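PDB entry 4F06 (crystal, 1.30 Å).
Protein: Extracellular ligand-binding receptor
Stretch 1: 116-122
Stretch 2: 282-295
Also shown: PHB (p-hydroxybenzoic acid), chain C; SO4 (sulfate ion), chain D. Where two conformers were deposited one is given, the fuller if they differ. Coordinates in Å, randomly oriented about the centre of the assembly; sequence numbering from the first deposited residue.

Stretch 1 116-122: IVRTSFT
Stretch 2 (282-295) TMTSVAAYDGARLI

A short strand and the loop that follows it pack along one side of a helix, a small, buried and mostly apolar contact pinned by a single hydrogen bond from a threonine to a helix carbonyl. The two stretches bury 313 Å² between them, summed over both sides, and the register is set by Ser120 and Ala287, whose CA atoms lie 4.9 Å apart.

Stretch 1 is extended through Arg118 (phi/psi -121/128), with Val117 pointing toward the helix and Arg118 away. The chain then leaves strand geometry at Thr119 (-112/13) and Ser120 (-96/-92) before extending again at Phe121 (-175/168). Stretch 2 is helical through Ile295, and the helix runs on beyond the stretch, most residues lying near -65/-38, and Thr282 precedes it as N-cap, its OG1 accepting a weak bond from Thr284 N at 3.4 Å.

Thr119 is the centre of the contact. Its CB points toward the helix, and chi1 of 55° (p) brings OG1 to 2.8 Å from Ala287 O, to which it donates. That carbonyl also accepts the helical bond from Gly291 N at 2.8 Å, so the hydroxyl adds a second donor. Glycine suits the next turn: an ideal CB there would sit 3.4 Å from Thr119 OG1 and be crowded by Ala287 O at 3.1 Å. The methyl of the same threonine serves the apolar side, with CG2 3.4 Å from Leu294 CD1.

Leu294 (m, t) also meets Val117 (p), CD1 to CG2 at 3.9 Å. Close backbone approach is matched by a small residue, Ala287, whose CB lies 4.0 Å from Ser120 CA. Towards the helix start, Phe121 (p, chi2 -81°) reaches selenomethionine Met283 (p, m, t), CE1 to CG at 4.3 Å, the approach oblique to the ring.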

ATOM      1  N   ILE A 116      13.356   8.776  -5.693  1.00  6.31           N
ATOM      2  CA  ILE A 116      12.346   7.949  -5.073  1.00  6.71           C
ATOM      3  C   ILE A 116      12.030   6.742  -5.988  1.00  6.68           C
ATOM      4  O   ILE A 116      11.904   6.880  -7.222  1.00  6.98           O
ATOM      5  CB  ILE A 116      11.033   8.756  -4.885  1.00  6.60           C
ATOM      6  CG1 ILE A 116      11.235   9.781  -3.802  1.00  8.09           C
ATOM      7  CG2 ILE A 116       9.871   7.811  -4.532  1.00  7.78           C
ATOM      8  CD1 ILE A 116      10.125  10.796  -3.712  1.00 10.24           C
ATOM      9  N   VAL A 117      11.934   5.559  -5.380  0.50  5.92           N
ATOM     10  CA  VAL A 117      11.347   4.398  -6.056  0.50  5.95           C
ATOM     11  C   VAL A 117      10.310   3.800  -5.143  0.50  5.49           C
ATOM     12  O   VAL A 117      10.499   3.839  -3.934  0.50  7.18           O
ATOM     13  CB  VAL A 117      12.448   3.390  -6.487  0.50  5.41           C
ATOM     14  CG1 VAL A 117      13.236   2.879  -5.274  0.50  3.84           C
ATOM     15  CG2 VAL A 117      11.900   2.239  -7.343  0.50  6.81           C
ATOM     16  N   ARG A 118       9.203   3.296  -5.689  1.00  5.28           N
ATOM     17  CA  ARG A 118       8.088   2.853  -4.840  1.00  5.02           C
ATOM     18  C   ARG A 118       7.793   1.382  -5.094  1.00  5.52           C
ATOM     19  O   ARG A 118       7.583   0.979  -6.239  1.00  6.11           O
ATOM     20  CB  ARG A 118       6.840   3.732  -5.108  1.00  5.64           C
ATOM     21  CG  ARG A 118       5.608   3.240  -4.356  1.00  5.33           C
ATOM     22  CD  ARG A 118       4.567   4.336  -4.175  1.00  5.53           C
ATOM     23  NE  ARG A 118       4.305   5.056  -5.426  1.00  5.61           N
ATOM     24  CZ  ARG A 118       3.671   6.241  -5.457  1.00  5.91           C
ATOM     25  NH1 ARG A 118       3.203   6.766  -4.293  1.00  5.92           N
ATOM     26  NH2 ARG A 118       3.509   6.895  -6.605  1.00  6.54           N
ATOM     27  N   THR A 119       7.740   0.588  -4.000  1.00  5.68           N
ATOM     28  CA  THR A 119       7.479  -0.863  -4.107  1.00  5.36           C
ATOM     29  C   THR A 119       6.118  -1.215  -3.502  1.00  5.02           C
ATOM     30  O   THR A 119       5.830  -2.425  -3.332  1.00  6.02           O
ATOM     31  CB  THR A 119       8.583  -1.683  -3.400  1.00  5.97           C
ATOM     32  OG1 THR A 119       8.674  -1.219  -2.053  1.00  6.40           O
ATOM     33  CG2 THR A 119       9.930  -1.503  -4.100  1.00  8.04           C
ATOM     34  N   SER A 120       5.277  -0.218  -3.239  1.00  5.14           N
ATOM     35  CA  SER A 120       3.955  -0.515  -2.696  1.00  4.91           C
ATOM     36  C   SER A 120       2.925  -0.564  -3.823  1.00  5.16           C
ATOM     37  O   SER A 120       2.765  -1.630  -4.453  1.00  5.84           O
ATOM     38  CB  SER A 120       3.590   0.471  -1.582  1.00  6.22           C
ATOM     39  OG  SER A 120       3.638   1.821  -2.100  1.00  6.22           O
ATOM     40  N   PHE A 121       2.260   0.569  -4.131  1.00  5.06           N
ATOM     41  CA  PHE A 121       1.115   0.610  -5.061  1.00  5.16           C
ATOM     42  C   PHE A 121       0.763   2.060  -5.198  1.00  5.22           C
ATOM     43  O   PHE A 121       1.202   2.902  -4.394  1.00  5.73           O
ATOM     44  CB  PHE A 121      -0.097  -0.223  -4.536  1.00  5.58           C
ATOM     45  CG  PHE A 121      -0.565   0.200  -3.134  1.00  5.37           C
ATOM     46  CD1 PHE A 121       0.151  -0.294  -2.015  1.00  5.60           C
ATOM     47  CD2 PHE A 121      -1.654   1.039  -2.933  1.00  6.53           C
ATOM     48  CE1 PHE A 121      -0.262   0.037  -0.709  1.00  6.69           C
ATOM     49  CE2 PHE A 121      -2.064   1.383  -1.637  1.00  6.17           C
ATOM     50  CZ  PHE A 121      -1.351   0.903  -0.549  1.00  6.55           C
ATOM     51  N   THR A 122      -0.086   2.371  -6.171  1.00  5.08           N
ATOM     52  CA  THR A 122      -0.792   3.676  -6.156  1.00  5.44           C
ATOM     53  C   THR A 122      -2.291   3.486  -6.087  1.00  5.14           C
ATOM     54  O   THR A 122      -2.841   2.402  -6.381  1.00  5.67           O
ATOM     55  CB  THR A 122      -0.446   4.645  -7.316  1.00  5.32           C
ATOM     56  OG1 THR A 122      -1.135   4.224  -8.496  1.00  6.25           O
ATOM     57  CG2 THR A 122       1.046   4.742  -7.515  1.00  6.51           C
ATOM     58  N   THR A 282       0.453  -8.137   6.652  1.00  8.81           N
ATOM     59  CA  THR A 282      -0.282  -7.109   5.877  1.00 13.73           C
ATOM     60  C   THR A 282       0.532  -6.803   4.580  1.00  8.51           C
ATOM     61  O   THR A 282       1.725  -7.207   4.453  1.00  8.20           O
ATOM     62  CB  THR A 282      -0.431  -5.714   6.669  1.00 13.55           C
ATOM     63  OG1 THR A 282       0.894  -5.129   6.813  1.00 17.63           O
ATOM     64  CG2 THR A 282      -1.004  -5.858   8.029  1.00 15.24           C
HETATM   65  N   MSE A 283      -0.069  -5.995   3.712  1.00  7.94           N
HETATM   66  CA  MSE A 283       0.604  -5.608   2.467  1.00  6.44           C
HETATM   67  C   MSE A 283       1.912  -4.867   2.674  1.00  5.67           C
HETATM   68  O   MSE A 283       2.796  -4.944   1.795  1.00  5.96           O
HETATM   69  CB  MSE A 283      -0.367  -4.732   1.633  1.00  7.36           C
HETATM   70  CG  MSE A 283      -0.507  -3.267   2.084  1.00  7.22           C
HETATM   71 SE   MSE A 283      -1.273  -3.016   3.882  0.75  9.39          SE
HETATM   72  CE  MSE A 283      -1.689  -1.137   3.730  1.00  8.75           C
ATOM     73  N   THR A 284       2.106  -4.146   3.786  1.00  5.84           N
ATOM     74  CA  THR A 284       3.371  -3.410   3.954  1.00  5.99           C
ATOM     75  C   THR A 284       4.565  -4.371   4.098  1.00  6.23           C
ATOM     76  O   THR A 284       5.689  -3.975   3.807  1.00  6.53           O
ATOM     77  CB  THR A 284       3.302  -2.430   5.108  1.00  5.90           C
ATOM     78  OG1 THR A 284       2.874  -3.094   6.306  1.00  7.77           O
ATOM     79  CG2 THR A 284       2.332  -1.273   4.800  1.00  8.03           C
ATOM     80  N   SER A 285       4.339  -5.622   4.517  1.00  5.44           N
ATOM     81  CA  SER A 285       5.451  -6.583   4.571  1.00  5.98           C
ATOM     82  C   SER A 285       6.024  -6.923   3.204  1.00  5.33           C
ATOM     83  O   SER A 285       7.237  -7.027   3.075  1.00  5.78           O
ATOM     84  CB  SER A 285       5.073  -7.864   5.349  1.00  7.61           C
ATOM     85  OG  SER A 285       4.139  -8.623   4.623  1.00  8.42           O
ATOM     86  N   VAL A 286       5.149  -7.092   2.198  1.00  5.32           N
ATOM     87  CA  VAL A 286       5.665  -7.451   0.894  1.00  5.83           C
ATOM     88  C   VAL A 286       6.351  -6.235   0.261  1.00  5.95           C
ATOM     89  O   VAL A 286       7.366  -6.363  -0.433  1.00  5.63           O
ATOM     90  CB  VAL A 286       4.600  -8.097  -0.000  1.00  6.70           C
ATOM     91  CG1 VAL A 286       3.570  -7.113  -0.577  1.00  8.66           C
ATOM     92  CG2 VAL A 286       5.307  -8.847  -1.168  1.00  8.41           C
ATOM     93  N   ALA A 287       5.810  -5.040   0.511  1.00  5.75           N
ATOM     94  CA  ALA A 287       6.471  -3.825  -0.031  1.00  5.22           C
ATOM     95  C   ALA A 287       7.853  -3.690   0.608  1.00  5.41           C
ATOM     96  O   ALA A 287       8.782  -3.230  -0.054  1.00  6.03           O
ATOM     97  CB  ALA A 287       5.625  -2.603   0.251  1.00  6.28           C
ATOM     98  N   ALA A 288       7.972  -4.062   1.880  1.00  5.30           N
ATOM     99  CA  ALA A 288       9.280  -3.991   2.559  1.00  5.53           C
ATOM    100  C   ALA A 288      10.253  -5.060   2.062  1.00  5.26           C
ATOM    101  O   ALA A 288      11.443  -4.771   1.899  1.00  6.52           O
ATOM    102  CB  ALA A 288       9.088  -4.054   4.083  1.00  6.52           C
ATOM    103  N   TYR A 289       9.743  -6.267   1.831  1.00  5.06           N
ATOM    104  CA  TYR A 289      10.580  -7.349   1.313  1.00  6.30           C
ATOM    105  C   TYR A 289      11.143  -6.947  -0.065  1.00  5.39           C
ATOM    106  O   TYR A 289      12.356  -7.068  -0.313  1.00  6.52           O
ATOM    107  CB  TYR A 289       9.701  -8.600   1.211  1.00  6.03           C
ATOM    108  CG  TYR A 289      10.424  -9.882   0.822  1.00  5.91           C
ATOM    109  CD1 TYR A 289      11.064 -10.685   1.794  1.00  6.42           C
ATOM    110  CD2 TYR A 289      10.489 -10.286  -0.508  1.00  7.76           C
ATOM    111  CE1 TYR A 289      11.708 -11.861   1.450  1.00  8.01           C
ATOM    112  CE2 TYR A 289      11.136 -11.471  -0.856  1.00  7.89           C
ATOM    113  CZ  TYR A 289      11.767 -12.244   0.113  1.00  8.32           C
ATOM    114  OH  TYR A 289      12.461 -13.397  -0.212  1.00 11.68           O
ATOM    115  N   ASP A 290      10.274  -6.480  -0.971  1.00  5.27           N
ATOM    116  CA  ASP A 290      10.702  -6.030  -2.289  1.00  5.63           C
ATOM    117  C   ASP A 290      11.563  -4.754  -2.202  1.00  5.75           C
ATOM    118  O   ASP A 290      12.472  -4.553  -3.032  1.00  6.58           O
ATOM    119  CB  ASP A 290       9.511  -5.860  -3.218  1.00  6.64           C
ATOM    120  CG  ASP A 290       8.934  -7.211  -3.629  1.00  7.17           C
ATOM    121  OD1 ASP A 290       9.717  -8.129  -3.972  1.00  7.74           O
ATOM    122  OD2 ASP A 290       7.704  -7.342  -3.621  1.00  8.12           O
ATOM    123  N   GLY A 291      11.272  -3.863  -1.237  1.00  5.89           N
ATOM    124  CA  GLY A 291      12.090  -2.674  -1.085  1.00  6.66           C
ATOM    125  C   GLY A 291      13.500  -3.049  -0.630  1.00  6.63           C
ATOM    126  O   GLY A 291      14.491  -2.446  -1.111  1.00  6.94           O
ATOM    127  N   ALA A 292      13.622  -4.056   0.242  1.00  7.09           N
ATOM    128  CA  ALA A 292      14.955  -4.513   0.645  1.00  7.33           C
ATOM    129  C   ALA A 292      15.715  -5.102  -0.565  1.00  6.86           C
ATOM    130  O   ALA A 292      16.922  -4.845  -0.700  1.00  7.67           O
ATOM    131  CB  ALA A 292      14.852  -5.537   1.765  1.00  8.69           C
ATOM    132  N   ARG A 293      15.018  -5.842  -1.447  0.50  6.50           N
ATOM    133  CA  ARG A 293      15.648  -6.319  -2.682  0.50  7.26           C
ATOM    134  C   ARG A 293      16.258  -5.141  -3.460  0.50  6.38           C
ATOM    135  O   ARG A 293      17.412  -5.198  -3.928  0.50  6.78           O
ATOM    136  CB  ARG A 293      14.618  -7.035  -3.570  0.50  7.86           C
ATOM    137  CG  ARG A 293      15.239  -7.523  -4.887  0.50  8.98           C
ATOM    138  CD  ARG A 293      14.237  -8.144  -5.857  0.50 11.91           C
ATOM    139  NE  ARG A 293      13.731  -9.407  -5.336  0.50 11.92           N
ATOM    140  CZ  ARG A 293      14.233 -10.610  -5.572  0.50 12.12           C
ATOM    141  NH1 ARG A 293      15.283 -10.781  -6.355  0.50 15.55           N
ATOM    142  NH2 ARG A 293      13.639 -11.646  -5.015  0.50 13.37           N
ATOM    143  N   LEU A 294      15.475  -4.068  -3.621  0.50  6.08           N
ATOM    144  CA  LEU A 294      15.978  -2.917  -4.406  0.50  6.53           C
ATOM    145  C   LEU A 294      17.169  -2.265  -3.712  0.50  6.06           C
ATOM    146  O   LEU A 294      18.127  -1.836  -4.371  0.50  7.41           O
ATOM    147  CB  LEU A 294      14.893  -1.870  -4.642  0.50  6.14           C
ATOM    148  CG  LEU A 294      13.706  -2.363  -5.465  0.50  6.58           C
ATOM    149  CD1 LEU A 294      12.842  -1.205  -5.878  0.50  8.13           C
ATOM    150  CD2 LEU A 294      14.152  -3.103  -6.719  0.50  7.85           C
ATOM    151  N   ILE A 295      17.129  -2.153  -2.382  1.00  6.88           N
ATOM    152  CA  ILE A 295      18.254  -1.575  -1.644  1.00  7.57           C
ATOM    153  C   ILE A 295      19.504  -2.435  -1.819  1.00  7.00           C
ATOM    154  O   ILE A 295      20.580  -1.888  -2.063  1.00  7.29           O
ATOM    155  CB  ILE A 295      17.901  -1.364  -0.163  1.00  8.27           C
ATOM    156  CG1 ILE A 295      16.800  -0.282  -0.088  1.00  9.61           C
ATOM    157  CG2 ILE A 295      19.146  -1.026   0.662  1.00 10.88           C
ATOM    158  CD1 ILE A 295      16.114  -0.219   1.250  1.00 11.63           C
TER
HETATM  159  C1' PHB C 402      21.301  -9.390  -3.203  1.00 29.78           C
HETATM  160  O1' PHB C 402      22.384  -8.719  -3.047  1.00 29.07           O
HETATM  161  O2' PHB C 402      20.933 -10.370  -2.517  1.00 31.35           O
HETATM  162  C1  PHB C 402      20.414  -9.071  -4.321  1.00 25.18           C
HETATM  163  C2  PHB C 402      19.246  -9.853  -4.495  1.00 27.18           C
HETATM  164  C3  PHB C 402      18.412  -9.595  -5.564  1.00 29.19           C
HETATM  165  C4  PHB C 402      18.728  -8.535  -6.421  1.00 27.37           C
HETATM  166  C5  PHB C 402      19.874  -7.738  -6.219  1.00 26.88           C
HETATM  167  C6  PHB C 402      20.751  -8.003  -5.154  1.00 24.49           C
HETATM  168  O4  PHB C 402      17.865  -8.307  -7.452  1.00 37.31           O
HETATM  169  S   SO4 D 403      13.651 -14.518  -3.658  1.00 24.55           S
HETATM  170  O1  SO4 D 403      13.639 -13.529  -2.584  1.00 19.52           O
HETATM  171  O2  SO4 D 403      14.972 -15.148  -3.670  1.00 36.18           O
HETATM  172  O3  SO4 D 403      12.597 -15.512  -3.432  1.00 35.98           O
HETATM  173  O4  SO4 D 403      13.571 -13.900  -5.004  1.00 36.88           O